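Local structure of single-strand binding protein (Thermus aquaticus, 2FXQ) at the interface of chains A and B. The protein binds single-stranded DNA as a homodimer, each chain carrying two OB folds, and serves DNA replication, recombination and repair. Residues are numbered along the deposited sequence; one frame, centred on the assembly and turned at random. Chains: chain A/B, Single-strand binding protein.

The interface of chains A and B. Residues chain A 11, 75, 107-109; chain B 223, 225-226.
B:Arg226 and A:Glu108 meet in this SSB homodimer, each chain built from two OB folds, where strand 223-225 of chain B and the residue following it reach the loop A:Leu107 to A:Gly109 of the other subunit. The carbonyl O of B:Arg226 accepts a hydrogen bond from the amide N of A:Glu108 at 2.7 Å, the N lying almost in line with the C=O. Beside this backbone link the side chains pair by charge: NE of B:Arg226 stands 3.5 Å from OE2 of A:Glu108, a long salt bridge with guanidinium and carboxylate planes 28° apart. The bend at chi3 of B:Arg226 (75°) places NE and CD beside OE2; opposite charges on long aliphatic stems suit this pair.

With CG swung away from the backbone N (chi1 -175°) and the chain extended to NE, B:Arg223 carries its guanidinium out to A:Ile11. CD1 of A:Ile11 sits over the centre of one face, 3.8 Å from CZ, and CG2 touches NH2 at 3.4 Å, so both branches of the isoleucine meet the flat group. CD2 of A:Leu75 lies at the edge. NE donates to OE1 of B:Glu225 at 2.7 Å, in the guanidinium plane and on the carboxylate's anti lone pair, a salt bridge that steadies the plate. A leucine in place of B:Arg223 would probably leave the B:Glu225 carboxylate without its charge partner and A:Ile11 without its flat platform.

B:Glu225 crosses A:Leu107 and A:Leu75 at about a right angle. Its methylenes give CD1 of A:Leu107 an apolar surface, and its carboxylate lies against CD2 of A:Leu75 while still serving B:Arg223 and, through OE2, a water 2.7 Å away that also bonds the amides of A:Gly109 and B:Arg226.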
# COMPACT_ATOMS: atom_id res chain seq x y z
N ILE A 11 2.05 1.65 -9.77
CA ILE A 11 2.73 1.07 -10.93
C ILE A 11 1.93 1.57 -12.12
O ILE A 11 0.70 1.42 -12.15
CB ILE A 11 2.65 -0.50 -10.90
CG1 ILE A 11 3.44 -1.03 -9.68
CG2 ILE A 11 3.12 -1.11 -12.29
CD1 ILE A 11 3.22 -2.60 -9.43
N LEU A 75 6.63 -0.35 -17.96
CA LEU A 75 6.02 -0.34 -16.62
C LEU A 75 7.05 0.13 -15.59
O LEU A 75 8.22 -0.30 -15.61
CB LEU A 75 5.62 -1.77 -16.27
CG LEU A 75 4.36 -2.15 -15.54
CD1 LEU A 75 3.12 -1.54 -16.24
CD2 LEU A 75 4.28 -3.73 -15.51
N LEU A 107 10.33 -1.92 -14.56
CA LEU A 107 9.95 -3.31 -14.50
C LEU A 107 10.04 -3.84 -15.91
O LEU A 107 9.97 -3.03 -16.86
CB LEU A 107 8.53 -3.48 -14.02
CG LEU A 107 8.29 -2.77 -12.67
CD1 LEU A 107 6.77 -2.86 -12.26
CD2 LEU A 107 9.13 -3.53 -11.59
N GLU A 108 10.20 -5.16 -16.05
CA GLU A 108 10.24 -5.80 -17.36
C GLU A 108 8.91 -5.90 -18.05
O GLU A 108 8.83 -5.80 -19.28
CB GLU A 108 10.93 -7.14 -17.26
CG GLU A 108 12.38 -6.87 -16.93
CD GLU A 108 13.20 -8.13 -16.74
OE1 GLU A 108 14.35 -8.00 -16.26
OE2 GLU A 108 12.71 -9.22 -17.09
N GLY A 109 7.85 -6.09 -17.29
CA GLY A 109 6.50 -5.79 -17.80
C GLY A 109 6.15 -6.47 -19.13
O GLY A 109 5.49 -5.87 -20.00
N ARG B 223 0.46 -9.68 -6.74
CA ARG B 223 1.02 -9.25 -8.02
C ARG B 223 2.50 -9.59 -7.95
O ARG B 223 3.12 -9.51 -6.89
CB ARG B 223 0.91 -7.73 -8.14
CG ARG B 223 1.38 -7.24 -9.52
CD ARG B 223 0.78 -5.89 -9.94
NE ARG B 223 1.36 -5.44 -11.21
CZ ARG B 223 0.96 -4.36 -11.90
NH1 ARG B 223 -0.05 -3.61 -11.52
NH2 ARG B 223 1.56 -4.03 -13.01
N GLU B 225 6.16 -8.84 -10.35
CA GLU B 225 6.75 -8.17 -11.49
C GLU B 225 8.24 -8.41 -11.39
O GLU B 225 8.75 -8.69 -10.33
CB GLU B 225 6.47 -6.65 -11.48
CG GLU B 225 4.99 -6.23 -11.52
CD GLU B 225 4.29 -6.61 -12.83
OE1 GLU B 225 3.03 -6.64 -12.89
OE2 GLU B 225 4.99 -6.92 -13.83
N ARG B 226 8.93 -8.23 -12.51
CA ARG B 226 10.36 -8.33 -12.55
C ARG B 226 11.06 -6.96 -12.70
O ARG B 226 10.86 -6.27 -13.70
CB ARG B 226 10.72 -9.15 -13.79
CG ARG B 226 10.14 -10.53 -13.82
CD ARG B 226 10.63 -11.33 -15.01
NE ARG B 226 12.01 -11.74 -14.78
CZ ARG B 226 12.55 -12.80 -15.35
NH1 ARG B 226 11.81 -13.53 -16.18
NH2 ARG B 226 13.80 -13.13 -15.08
O HOH W 1 7.49 -7.35 -14.89